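Local coordinates for protein EF-P arginine 32 rhamnosyl-transferase (PDB 5NV8) that belongs to the EarP family of rhamnosyltransferases and holds 2'-deoxy-thymidine-beta-L-rhamnose in a pocket of its fold, at residues Asp287-Ala292 and Met299-Tyr304; Ala38-Ala43 and Gln375-Thr380; Gly175-Gln178 and Ala182-Ala185; Gln240-Gly245 and Arg253-Leu258. All blocks are in the same frame, centred on the assembly; numbering follows the deposited sequence.

Contact 1: residues Asp287-Ala292 and Met299-Tyr304; sequences DSFVRA and MLWHIY. With TRH (2'-deoxy-thymidine-beta-L-rhamnose), chain B.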
loop_
_atom_site.group_PDB
_atom_site.type_symbol
_atom_site.label_atom_id
_atom_site.label_comp_id
_atom_site.label_asym_id
_atom_site.label_seq_id
_atom_site.Cartn_x
_atom_site.Cartn_y
_atom_site.Cartn_z
ATOM N N ASP A 287 2.247 4.858 -1.723
ATOM C CA ASP A 287 2.793 3.652 -2.336
ATOM C C ASP A 287 2.126 2.387 -1.803
ATOM O O ASP A 287 1.743 1.508 -2.584
ATOM C CB ASP A 287 4.307 3.597 -2.124
ATOM C CG ASP A 287 4.946 2.402 -2.802
ATOM O OD1 ASP A 287 4.962 2.359 -4.054
ATOM O OD2 ASP A 287 5.429 1.503 -2.084
ATOM N N SER A 288 1.986 2.273 -0.477
ATOM C CA SER A 288 1.302 1.113 0.091
ATOM C C SER A 288 -0.137 1.030 -0.393
ATOM O O SER A 288 -0.696 -0.068 -0.506
ATOM C CB SER A 288 1.343 1.162 1.617
ATOM O OG SER A 288 0.491 2.179 2.121
ATOM N N PHE A 289 -0.749 2.182 -0.675
ATOM C CA PHE A 289 -2.069 2.215 -1.298
ATOM C C PHE A 289 -2.079 1.429 -2.607
ATOM O O PHE A 289 -2.992 0.633 -2.859
ATOM C CB PHE A 289 -2.478 3.672 -1.525
ATOM C CG PHE A 289 -3.764 3.837 -2.271
ATOM C CD1 PHE A 289 -4.881 3.096 -1.930
ATOM C CD2 PHE A 289 -3.860 4.749 -3.309
ATOM C CE1 PHE A 289 -6.068 3.254 -2.618
ATOM C CE2 PHE A 289 -5.043 4.911 -4.001
ATOM C CZ PHE A 289 -6.149 4.163 -3.654
ATOM N N VAL A 290 -1.061 1.629 -3.446
ATOM C CA VAL A 290 -1.001 0.943 -4.734
ATOM C C VAL A 290 -0.474 -0.480 -4.572
ATOM O O VAL A 290 -0.946 -1.410 -5.239
ATOM C CB VAL A 290 -0.145 1.756 -5.722
ATOM C CG1 VAL A 290 0.067 0.981 -7.014
ATOM C CG2 VAL A 290 -0.792 3.103 -6.000
ATOM N N ARG A 291 0.511 -0.672 -3.691
ATOM C CA ARG A 291 1.039 -2.011 -3.447
ATOM C C ARG A 291 -0.065 -2.979 -3.040
ATOM O O ARG A 291 -0.076 -4.137 -3.474
ATOM C CB ARG A 291 2.121 -1.954 -2.371
ATOM C CG ARG A 291 3.401 -1.284 -2.826
ATOM C CD ARG A 291 4.240 -2.251 -3.631
ATOM N NE ARG A 291 4.301 -1.882 -5.037
ATOM C CZ ARG A 291 5.043 -2.514 -5.937
ATOM N NH1 ARG A 291 5.788 -3.552 -5.574
ATOM N NH2 ARG A 291 5.042 -2.108 -7.199
ATOM N N ALA A 292 -1.005 -2.525 -2.208
ATOM C CA ALA A 292 -2.103 -3.394 -1.799
ATOM C C ALA A 292 -3.065 -3.661 -2.948
ATOM O O ALA A 292 -3.738 -4.697 -2.960
ATOM C CB ALA A 292 -2.845 -2.784 -0.610
ATOM N N MET A 299 -9.107 -4.592 0.647
ATOM C CA MET A 299 -8.202 -3.603 1.212
ATOM C C MET A 299 -8.979 -2.419 1.775
ATOM O O MET A 299 -10.196 -2.300 1.611
ATOM C CB MET A 299 -7.196 -3.105 0.168
ATOM C CG MET A 299 -7.812 -2.847 -1.196
ATOM S SD MET A 299 -6.570 -2.540 -2.457
ATOM C CE MET A 299 -5.800 -1.076 -1.782
ATOM N N LEU A 300 -8.241 -1.532 2.438
ATOM C CA LEU A 300 -8.783 -0.302 2.997
ATOM C C LEU A 300 -7.714 0.779 2.911
ATOM O O LEU A 300 -6.525 0.494 3.071
ATOM C CB LEU A 300 -9.229 -0.501 4.448
ATOM C CG LEU A 300 -9.953 0.666 5.119
ATOM C CD1 LEU A 300 -11.077 1.187 4.236
ATOM C CD2 LEU A 300 -10.488 0.238 6.484
ATOM N N TRP A 301 -8.147 2.014 2.663
ATOM C CA TRP A 301 -7.254 3.140 2.431
ATOM C C TRP A 301 -7.488 4.217 3.480
ATOM O O TRP A 301 -8.630 4.487 3.863
ATOM C CB TRP A 301 -7.467 3.718 1.030
ATOM C CG TRP A 301 -6.472 4.762 0.608
ATOM C CD1 TRP A 301 -5.189 4.912 1.054
ATOM C CD2 TRP A 301 -6.681 5.794 -0.365
ATOM N NE1 TRP A 301 -4.591 5.979 0.425
ATOM C CE2 TRP A 301 -5.485 6.535 -0.450
ATOM C CE3 TRP A 301 -7.765 6.164 -1.167
ATOM C CZ2 TRP A 301 -5.343 7.624 -1.306
ATOM C CZ3 TRP A 301 -7.623 7.246 -2.017
ATOM C CH2 TRP A 301 -6.420 7.964 -2.080
ATOM N N HIS A 302 -6.399 4.826 3.941
ATOM C CA HIS A 302 -6.449 5.925 4.903
ATOM C C HIS A 302 -5.633 7.078 4.325
ATOM O O HIS A 302 -4.399 7.044 4.348
ATOM C CB HIS A 302 -5.917 5.489 6.264
ATOM C CG HIS A 302 -6.181 6.474 7.358
ATOM N ND1 HIS A 302 -5.356 6.607 8.455
ATOM C CD2 HIS A 302 -7.177 7.376 7.525
ATOM C CE1 HIS A 302 -5.834 7.546 9.251
ATOM N NE2 HIS A 302 -6.939 8.027 8.711
ATOM N N ILE A 303 -6.316 8.096 3.809
ATOM C CA ILE A 303 -5.659 9.196 3.110
ATOM C C ILE A 303 -5.360 10.311 4.109
ATOM O O ILE A 303 -6.276 10.955 4.627
ATOM C CB ILE A 303 -6.507 9.705 1.935
ATOM C CG1 ILE A 303 -5.954 11.030 1.407
ATOM C CG2 ILE A 303 -7.979 9.831 2.325
ATOM C CD1 ILE A 303 -4.588 10.907 0.764
ATOM N N TYR A 304 -4.065 10.514 4.384
ATOM C CA TYR A 304 -3.487 11.631 5.135
ATOM C C TYR A 304 -4.447 12.360 6.069
ATOM O O TYR A 304 -4.668 13.566 5.918
ATOM C CB TYR A 304 -2.880 12.641 4.157
HETATM O O4P TRH B . 1.781 7.781 4.748
HETATM P P2 TRH B . 2.852 7.319 3.829
HETATM O O3P TRH B . 4.220 6.967 4.619
HETATM O O1 TRH B . 3.200 8.402 2.689
HETATM C C1 TRH B . 2.481 9.652 2.696
HETATM C C2 TRH B . 2.840 10.496 1.465
HETATM O O2 TRH B . 4.215 10.337 1.111
HETATM C C3 TRH B . 2.619 11.984 1.760
HETATM O O3 TRH B . 3.747 12.502 2.478
HETATM C C4 TRH B . 1.378 12.147 2.612
HETATM O O4 TRH B . 0.256 11.564 1.924
HETATM O OPP TRH B . 2.416 5.949 3.089
HETATM P P TRH B . 3.214 5.461 1.791
HETATM O O1P TRH B . 3.127 6.404 0.648
HETATM O O2P TRH B . 2.646 4.002 1.400
HETATM O "O5'" TRH B . 4.734 5.185 2.242
HETATM C "C5'" TRH B . 5.055 4.002 2.972
HETATM C "C4'" TRH B . 6.335 3.420 2.397
HETATM O "O4'" TRH B . 6.916 2.593 3.443
HETATM C "C3'" TRH B . 5.977 2.448 1.291
HETATM O "O3'" TRH B . 7.164 2.085 0.574
HETATM C "C2'" TRH B . 5.540 1.278 2.142
HETATM C "C1'" TRH B . 6.818 1.237 2.944
HETATM N N11 TRH B . 6.814 0.268 4.061
HETATM C C21 TRH B . 7.837 -0.589 4.166
HETATM O O21 TRH B . 8.748 -0.571 3.340
HETATM N N31 TRH B . 7.880 -1.509 5.208
HETATM C C41 TRH B . 6.865 -1.553 6.158
HETATM O O41 TRH B . 6.926 -2.378 7.068
HETATM C C51 TRH B . 5.803 -0.665 6.056
HETATM C C5A TRH B . 4.785 -0.700 7.001
HETATM C C61 TRH B . 5.773 0.253 5.010
#
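Phe289 and Trp301 both carry CG anti to the backbone N (chi1 175° and -172°), which sends their rings into the gap between helix and strand and lays one over the other. The Phe289 ring stacks face to face on the five-membered ring of Trp301, centroids 3.7 Å apart and planes at 8°. The overlap runs on to the benzo half of the indole, where Phe289 CZ lies 3.6 Å from Trp301 CE3. Ile303 CB sits over the opposite indole face, and a hydrogen bond from Trp301 NE1 to Gly285 O should help fix the rotation of the ring. Further along, the bent chain of Met299 turns CE to within 3.6 Å of Ala292 CB. Strand 280-284, helix 287-295 and strand 299-302 form a beta-alpha-beta unit, consistent with a Rossmann-like domain, and this packing joins its helix to its second strand, an edge strand of the sheet. The first turn of the helix meets the ligand: Asp287 N donates to O1P of TRH at 3.0 Å and Ser288 N to O2P at 2.6 Å, both nearly straight. The positive end of the helix dipole would probably favour the phosphate there. Asp287 OD2 takes a weak bond from TRH O3', while OD1 forms a salt bridge with Arg36.

Contact 2: residues Ala38-Ala43 and Gln375-Thr380; sequences ARQLVA and QPDLAT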
loop_
_atom_site.group_PDB
_atom_site.type_symbol
_atom_site.label_atom_id
_atom_site.label_comp_id
_atom_site.label_asym_id
_atom_site.label_seq_id
_atom_site.Cartn_x
_atom_site.Cartn_y
_atom_site.Cartn_z
ATOM N N ALA A 38 13.500 4.270 -8.661
ATOM C CA ALA A 38 14.918 4.286 -9.017
ATOM C C ALA A 38 15.447 2.885 -9.307
ATOM O O ALA A 38 16.239 2.701 -10.239
ATOM C CB ALA A 38 15.731 4.947 -7.905
ATOM N N ARG A 39 15.036 1.886 -8.521
ATOM C CA ARG A 39 15.464 0.518 -8.802
ATOM C C ARG A 39 14.886 0.021 -10.120
ATOM O O ARG A 39 15.552 -0.708 -10.862
ATOM C CB ARG A 39 15.048 -0.426 -7.674
ATOM C CG ARG A 39 15.348 0.057 -6.281
ATOM C CD ARG A 39 15.137 -1.062 -5.272
ATOM N NE ARG A 39 13.847 -1.733 -5.419
ATOM C CZ ARG A 39 12.735 -1.359 -4.793
ATOM N NH1 ARG A 39 12.751 -0.316 -3.975
ATOM N NH2 ARG A 39 11.606 -2.029 -4.982
ATOM N N GLN A 40 13.645 0.405 -10.421
ATOM C CA GLN A 40 12.974 -0.107 -11.610
ATOM C C GLN A 40 13.617 0.423 -12.888
ATOM O O GLN A 40 13.766 -0.321 -13.863
ATOM C CB GLN A 40 11.489 0.252 -11.560
ATOM C CG GLN A 40 10.643 -0.483 -12.584
ATOM C CD GLN A 40 9.158 -0.252 -12.392
ATOM O OE1 GLN A 40 8.741 0.721 -11.763
ATOM N NE2 GLN A 40 8.348 -1.147 -12.942
ATOM N N LEU A 41 14.005 1.702 -12.907
ATOM C CA LEU A 41 14.629 2.262 -14.103
ATOM C C LEU A 41 16.020 1.701 -14.351
ATOM O O LEU A 41 16.502 1.752 -15.488
ATOM C CB LEU A 41 14.705 3.785 -14.017
ATOM C CG LEU A 41 13.425 4.528 -13.650
ATOM C CD1 LEU A 41 13.771 5.868 -13.023
ATOM C CD2 LEU A 41 12.531 4.698 -14.870
ATOM N N VAL A 42 16.680 1.184 -13.316
ATOM C CA VAL A 42 17.928 0.458 -13.518
ATOM C C VAL A 42 17.646 -0.966 -13.976
ATOM O O VAL A 42 18.194 -1.434 -14.981
ATOM C CB VAL A 42 18.768 0.469 -12.229
ATOM C CG1 VAL A 42 19.953 -0.474 -12.372
ATOM C CG2 VAL A 42 19.228 1.874 -11.897
ATOM N N ALA A 43 16.773 -1.669 -13.254
ATOM C CA ALA A 43 16.625 -3.106 -13.460
ATOM C C ALA A 43 15.921 -3.419 -14.773
ATOM O O ALA A 43 16.342 -4.319 -15.507
ATOM C CB ALA A 43 15.867 -3.724 -12.285
ATOM N N GLN A 375 -2.616 -1.769 -18.225
ATOM C CA GLN A 375 -2.005 -0.528 -18.685
ATOM C C GLN A 375 -0.506 -0.541 -18.392
ATOM O O GLN A 375 -0.086 -1.027 -17.337
ATOM C CB GLN A 375 -2.652 0.674 -18.002
ATOM C CG GLN A 375 -2.133 2.025 -18.468
ATOM C CD GLN A 375 -2.909 3.186 -17.877
ATOM O OE1 GLN A 375 -3.831 2.993 -17.083
ATOM N NE2 GLN A 375 -2.539 4.403 -18.263
ATOM N N PRO A 376 0.315 -0.042 -19.318
ATOM C CA PRO A 376 1.755 0.051 -19.054
ATOM C C PRO A 376 2.044 0.809 -17.764
ATOM O O PRO A 376 1.331 1.742 -17.388
ATOM C CB PRO A 376 2.290 0.797 -20.281
ATOM C CG PRO A 376 1.345 0.421 -21.367
ATOM C CD PRO A 376 -0.013 0.301 -20.713
ATOM N N ASP A 377 3.107 0.388 -17.086
ATOM C CA ASP A 377 3.450 0.927 -15.782
ATOM C C ASP A 377 4.022 2.337 -15.918
ATOM O O ASP A 377 4.191 2.874 -17.016
ATOM C CB ASP A 377 4.442 0.004 -15.080
ATOM C CG ASP A 377 5.752 -0.116 -15.832
ATOM O OD1 ASP A 377 5.738 -0.623 -16.972
ATOM O OD2 ASP A 377 6.796 0.296 -15.288
ATOM N N LEU A 378 4.343 2.936 -14.771
ATOM C CA LEU A 378 4.822 4.313 -14.763
ATOM C C LEU A 378 6.258 4.414 -15.266
ATOM O O LEU A 378 6.595 5.348 -16.004
ATOM C CB LEU A 378 4.707 4.899 -13.357
ATOM C CG LEU A 378 4.989 6.397 -13.262
ATOM C CD1 LEU A 378 3.831 7.197 -13.858
ATOM C CD2 LEU A 378 5.257 6.798 -11.824
ATOM N N ALA A 379 7.120 3.471 -14.871
ATOM C CA ALA A 379 8.511 3.514 -15.317
ATOM C C ALA A 379 8.606 3.432 -16.835
ATOM O O ALA A 379 9.385 4.163 -17.458
ATOM C CB ALA A 379 9.311 2.388 -14.662
ATOM N N THR A 380 7.811 2.551 -17.450
ATOM C CA THR A 380 7.749 2.510 -18.907
ATOM C C THR A 380 7.169 3.805 -19.464
ATOM O O THR A 380 7.620 4.303 -20.503
ATOM C CB THR A 380 6.919 1.308 -19.362
ATOM O OG1 THR A 380 7.503 0.101 -18.854
ATOM C CG2 THR A 380 6.851 1.238 -20.886
#
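Ala379 CB presses against the terminal amide of Gln40, 3.4 Å from OE1 and 3.5 Å from CD, while Leu41 adds its CD2 methyl at 4.0 Å from the same Ala379 CB. The Gln40 chain gets there fully extended, with CG anti to the backbone N (chi1 -167°). Its NE2 comes within 3.2 Å of Asp377 OD2, but the angle is too poor for a hydrogen bond; the amide nitrogen instead donates to Arg165 O, with a weaker bond to Glu44 OE2. The two side chains come from opposite directions, their amide and carboxylate planes 34° apart. Here helix 30-43, packed on strand 48-51 of the small parallel sheet, receives the start of the C-terminal helix 378-387, consistent with the GT-B architecture, in which the last helix crosses back to the N-terminal domain. Asp377 is the N-cap of that helix. Its OD2 accepts from Thr380 N at 3.3 Å, the donor standing well above the carboxylate plane, and its OD1 binds Thr380 OG1 at 2.7 Å on the syn side. Two bonds to one residue thus hold the carboxylate in its orientation beside Gln40. Farther out, Arg165 also donates from NH2 to Gln375 O, so the loop carrying it touches both segments.

Contact 3: residues Gly175-Gln178 and Ala182-Ala185; sequences GFQQ and ARRA
Two consecutive helices, 169-177 and 180-189, meet at a tight joint in which Phe176 and Gln177, from the last turn of the first, face Ala182 and Arg183, near the start of the second. Only Gln178 and Ser179 lie between the helices, and Ser179 OG is hydrogen-bonded to Gly175 O at the end of the first.

Arg183 does most of the bridging. Its side chain leaves beside the backbone N (chi1 -66°) and runs back along the C-terminal end of the first helix, passing CG at 3.6 Å from Phe176 O. The guanidinium then lies flat against a carbonyl: Gln177 O stands 3.8 Å above its plane, over the centre. NE comes 3.8 Å from Gln177 CA, and NH2 reaches 4.0 Å from Gln177 CG. The two side chains cross at a slant, the Gln177 amide standing nearly upright to the guanidinium, with planes 78° apart. Both groups turn to the same outside acceptor, Trp276 O, to which Gln177 NE2 donates a hydrogen bond and Arg183 NH2 a weak one.

Phe176 meets the second helix through its ring: CE1 approaches Ala182 O at 3.8 Å, and CD1 is 4.4 Å from Ala182 CB, a loose apolar touch. The ring also packs on Arg273 and Ser277, so the joint rests on helix 268-277.

No hydrogen bond links the two segments. Arg183 NE is buried here without a partner, and Gln177 O, over the guanidinium face, may attract its charge but is not placed for an in-plane hydrogen bond; cohesion probably comes largely from van der Waals packing and from the shared acceptor Trp276 O.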
loop_
_atom_site.group_PDB
_atom_site.type_symbol
_atom_site.label_atom_id
_atom_site.label_comp_id
_atom_site.label_asym_id
_atom_site.label_seq_id
_atom_site.Cartn_x
_atom_site.Cartn_y
_atom_site.Cartn_z
ATOM N N GLY A 175 3.038 -16.918 -7.532
ATOM C CA GLY A 175 3.856 -18.015 -7.041
ATOM C C GLY A 175 3.949 -18.055 -5.527
ATOM O O GLY A 175 4.056 -19.132 -4.936
ATOM N N PHE A 176 3.907 -16.888 -4.882
ATOM C CA PHE A 176 3.946 -16.845 -3.424
ATOM C C PHE A 176 2.636 -17.344 -2.826
ATOM O O PHE A 176 2.636 -18.171 -1.907
ATOM C CB PHE A 176 4.247 -15.419 -2.957
ATOM C CG PHE A 176 4.290 -15.263 -1.463
ATOM C CD1 PHE A 176 5.472 -15.451 -0.768
ATOM C CD2 PHE A 176 3.149 -14.925 -0.755
ATOM C CE1 PHE A 176 5.514 -15.305 0.606
ATOM C CE2 PHE A 176 3.185 -14.781 0.616
ATOM C CZ PHE A 176 4.369 -14.969 1.298
ATOM N N GLN A 177 1.504 -16.854 -3.339
ATOM C CA GLN A 177 0.200 -17.210 -2.792
ATOM C C GLN A 177 -0.226 -18.630 -3.141
ATOM O O GLN A 177 -1.168 -19.141 -2.524
ATOM C CB GLN A 177 -0.861 -16.222 -3.281
ATOM C CG GLN A 177 -0.614 -14.789 -2.849
ATOM C CD GLN A 177 -1.688 -13.832 -3.340
ATOM O OE1 GLN A 177 -2.220 -13.984 -4.442
ATOM N NE2 GLN A 177 -2.015 -12.842 -2.519
ATOM N N GLN A 178 0.428 -19.275 -4.107
ATOM C CA GLN A 178 0.096 -20.637 -4.502
ATOM C C GLN A 178 1.010 -21.675 -3.867
ATOM O O GLN A 178 0.830 -22.872 -4.114
ATOM C CB GLN A 178 0.147 -20.776 -6.028
ATOM C CG GLN A 178 -1.085 -20.251 -6.751
ATOM C CD GLN A 178 -0.848 -20.046 -8.239
ATOM O OE1 GLN A 178 0.272 -20.198 -8.730
ATOM N NE2 GLN A 178 -1.905 -19.694 -8.964
ATOM N N ALA A 182 5.890 -21.587 1.269
ATOM C CA ALA A 182 6.381 -20.217 1.157
ATOM C C ALA A 182 5.591 -19.281 2.062
ATOM O O ALA A 182 6.163 -18.389 2.701
ATOM C CB ALA A 182 6.313 -19.748 -0.295
ATOM N N ARG A 183 4.272 -19.474 2.135
ATOM C CA ARG A 183 3.463 -18.694 3.063
ATOM C C ARG A 183 3.856 -18.981 4.507
ATOM O O ARG A 183 3.897 -18.069 5.341
ATOM C CB ARG A 183 1.981 -18.993 2.842
ATOM C CG ARG A 183 1.452 -18.541 1.494
ATOM C CD ARG A 183 -0.060 -18.656 1.437
ATOM N NE ARG A 183 -0.687 -17.433 0.946
ATOM C CZ ARG A 183 -2.000 -17.265 0.828
ATOM N NH1 ARG A 183 -2.826 -18.245 1.167
ATOM N NH2 ARG A 183 -2.488 -16.119 0.372
ATOM N N ARG A 184 4.157 -20.245 4.816
ATOM C CA ARG A 184 4.515 -20.609 6.182
ATOM C C ARG A 184 5.894 -20.081 6.552
ATOM O O ARG A 184 6.116 -19.659 7.693
ATOM C CB ARG A 184 4.461 -22.128 6.350
ATOM N N ALA A 185 6.830 -20.088 5.602
ATOM C CA ALA A 185 8.194 -19.661 5.897
ATOM C C ALA A 185 8.248 -18.177 6.246
ATOM O O ALA A 185 8.865 -17.788 7.246
ATOM C CB ALA A 185 9.107 -19.973 4.712
#

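Contact 4: residues Gln240-Gly245 and Arg253-Leu258; sequences QWLGEG and RTRGAL
The Arg255 guanidinium has Leu242 CD2 over one face, 3.8 Å above its plane, and Glu244 CG at its edge. The Leu242 and Arg255 chains run askew to each other, and Arg255 CG also touches Leu242 CD2 at 3.7 Å. Glu244 comes from the opposite direction, its carboxylate turned 55° from the guanidinium. The 2.6 Å salt bridge of Glu244 OE2 to Arg255 NH2 is a weak hydrogen bond, its N-H...O angle 122°. The same NH2 donates to Leu242 O at 3.3 Å, just where helix 235-242 ends and Gly243 leaves it with positive phi. NH1 turns back to Thr254 O of its own strand, fixing the group's rotation. Arg253 slides past Glu244 the other way; OE1 lies over its guanidinium face, the planes 84° apart, so no N-H points at it and the salt bridge is one of charge; the exact place of OE1 is doubtful. Nearer the start of the Arg255 chain, Trp241 brings CH2 to 4.1 Å from Arg255 CB, its NE1 hydrogen-bonded to Asp216. A type II' turn from Arg255 to Leu258 closes the hairpin of strands 252-255 and 258-263 at the sheet's border. One carboxylate draws two arginines together, probably adding electrostatic attraction to the packing of their aliphatic parts on Leu242.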
loop_
_atom_site.group_PDB
_atom_site.type_symbol
_atom_site.label_atom_id
_atom_site.label_comp_id
_atom_site.label_asym_id
_atom_site.label_seq_id
_atom_site.Cartn_x
_atom_site.Cartn_y
_atom_site.Cartn_z
ATOM N N GLN A 240 -3.685 2.527 23.684
ATOM C CA GLN A 240 -4.775 3.153 24.427
ATOM C C GLN A 240 -6.040 2.305 24.414
ATOM O O GLN A 240 -6.898 2.478 25.286
ATOM C CB GLN A 240 -5.077 4.540 23.856
ATOM C CG GLN A 240 -3.868 5.453 23.741
ATOM C CD GLN A 240 -4.090 6.594 22.760
ATOM O OE1 GLN A 240 -5.217 7.047 22.563
ATOM N NE2 GLN A 240 -3.012 7.058 22.138
ATOM N N TRP A 241 -6.179 1.399 23.444
ATOM C CA TRP A 241 -7.347 0.528 23.404
ATOM C C TRP A 241 -7.173 -0.685 24.309
ATOM O O TRP A 241 -8.099 -1.054 25.038
ATOM C CB TRP A 241 -7.626 0.085 21.966
ATOM C CG TRP A 241 -8.839 -0.786 21.844
ATOM C CD1 TRP A 241 -10.140 -0.377 21.788
ATOM C CD2 TRP A 241 -8.865 -2.216 21.780
ATOM N NE1 TRP A 241 -10.974 -1.463 21.688
ATOM C CE2 TRP A 241 -10.216 -2.605 21.680
ATOM C CE3 TRP A 241 -7.877 -3.206 21.792
ATOM C CZ2 TRP A 241 -10.605 -3.941 21.593
ATOM C CZ3 TRP A 241 -8.265 -4.533 21.707
ATOM C CH2 TRP A 241 -9.617 -4.887 21.610
ATOM N N LEU A 242 -5.996 -1.316 24.277
ATOM C CA LEU A 242 -5.760 -2.476 25.129
ATOM C C LEU A 242 -5.637 -2.082 26.595
ATOM O O LEU A 242 -5.979 -2.876 27.478
ATOM C CB LEU A 242 -4.509 -3.221 24.667
ATOM C CG LEU A 242 -4.642 -3.944 23.325
ATOM C CD1 LEU A 242 -3.300 -4.008 22.620
ATOM C CD2 LEU A 242 -5.219 -5.340 23.515
ATOM N N GLY A 243 -5.148 -0.875 26.874
ATOM C CA GLY A 243 -5.134 -0.338 28.217
ATOM C C GLY A 243 -3.952 -0.728 29.078
ATOM O O GLY A 243 -3.861 -0.258 30.219
ATOM N N GLU A 244 -3.047 -1.563 28.581
ATOM C CA GLU A 244 -1.891 -1.974 29.359
ATOM C C GLU A 244 -0.702 -1.072 29.011
ATOM O O GLU A 244 -0.879 0.036 28.490
ATOM C CB GLU A 244 -1.620 -3.463 29.114
ATOM C CG GLU A 244 -2.850 -4.249 28.683
ATOM C CD GLU A 244 -2.726 -5.741 28.944
ATOM O OE1 GLU A 244 -1.712 -6.345 28.551
ATOM O OE2 GLU A 244 -3.661 -6.316 29.540
ATOM N N GLY A 245 0.518 -1.537 29.298
ATOM C CA GLY A 245 1.690 -0.728 29.119
ATOM C C GLY A 245 2.002 -0.473 27.654
ATOM O O GLY A 245 1.264 -0.892 26.749
ATOM N N ARG A 253 -0.946 -9.778 21.808
ATOM C CA ARG A 253 -1.937 -9.830 22.875
ATOM C C ARG A 253 -3.315 -10.138 22.304
ATOM O O ARG A 253 -3.662 -9.704 21.201
ATOM C CB ARG A 253 -1.986 -8.508 23.664
ATOM C CG ARG A 253 -0.618 -7.941 24.039
ATOM C CD ARG A 253 -0.742 -6.658 24.845
ATOM N NE ARG A 253 0.120 -6.676 26.024
ATOM C CZ ARG A 253 0.363 -5.616 26.790
ATOM N NH1 ARG A 253 -0.209 -4.455 26.514
ATOM N NH2 ARG A 253 1.157 -5.725 27.846
ATOM N N THR A 254 -4.109 -10.872 23.084
ATOM C CA THR A 254 -5.415 -11.355 22.658
ATOM C C THR A 254 -6.515 -10.768 23.533
ATOM O O THR A 254 -6.377 -10.699 24.758
ATOM C CB THR A 254 -5.480 -12.891 22.707
ATOM O OG1 THR A 254 -4.470 -13.440 21.850
ATOM C CG2 THR A 254 -6.845 -13.395 22.255
ATOM N N ARG A 255 -7.606 -10.342 22.890
ATOM C CA ARG A 255 -8.824 -9.912 23.576
ATOM C C ARG A 255 -10.009 -10.510 22.832
ATOM O O ARG A 255 -10.341 -10.059 21.731
ATOM C CB ARG A 255 -8.938 -8.390 23.633
ATOM C CG ARG A 255 -7.844 -7.716 24.418
ATOM C CD ARG A 255 -8.106 -7.812 25.912
ATOM N NE ARG A 255 -7.292 -6.851 26.644
ATOM C CZ ARG A 255 -5.996 -7.005 26.892
ATOM N NH1 ARG A 255 -5.356 -8.090 26.475
ATOM N NH2 ARG A 255 -5.341 -6.070 27.559
ATOM N N GLY A 256 -10.642 -11.519 23.427
ATOM C CA GLY A 256 -11.767 -12.179 22.794
ATOM C C GLY A 256 -11.393 -12.896 21.511
ATOM O O GLY A 256 -10.620 -13.856 21.529
ATOM N N ALA A 257 -11.947 -12.443 20.391
ATOM C CA ALA A 257 -11.662 -13.034 19.091
ATOM C C ALA A 257 -10.483 -12.382 18.384
ATOM O O ALA A 257 -10.025 -12.905 17.363
ATOM C CB ALA A 257 -12.899 -12.951 18.188
ATOM N N LEU A 258 -9.982 -11.264 18.898
ATOM C CA LEU A 258 -8.924 -10.502 18.248
ATOM C C LEU A 258 -7.602 -10.743 18.963
ATOM O O LEU A 258 -7.520 -10.619 20.190
ATOM C CB LEU A 258 -9.264 -9.007 18.239
ATOM C CG LEU A 258 -8.327 -7.996 17.559
ATOM C CD1 LEU A 258 -7.247 -7.467 18.501
ATOM C CD2 LEU A 258 -7.705 -8.587 16.300
#

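In the fold
The centre of contact 1 lies near that of the chain and the centre of contact 2 about 17 Å from it; both are buried, whereas contacts 3 and 4 are partly buried and more peripheral. Contacts 1 and 4 reach the same six-stranded sheet at its two outermost strands, 299-302 and 252-255. Their chemistry differs accordingly: aromatic stacking at the first, a salt-bridge network at the second. Contact 3 packs a joint between successive helices, and contact 2 brings together segments more than 330 residues apart, enclosing the other three along the chain. Contacts 2 and 4 lie on opposite sides of the chain's centre, their own centres about 42 Å apart. Of the four, contact 1 holds residues of the ligand pocket.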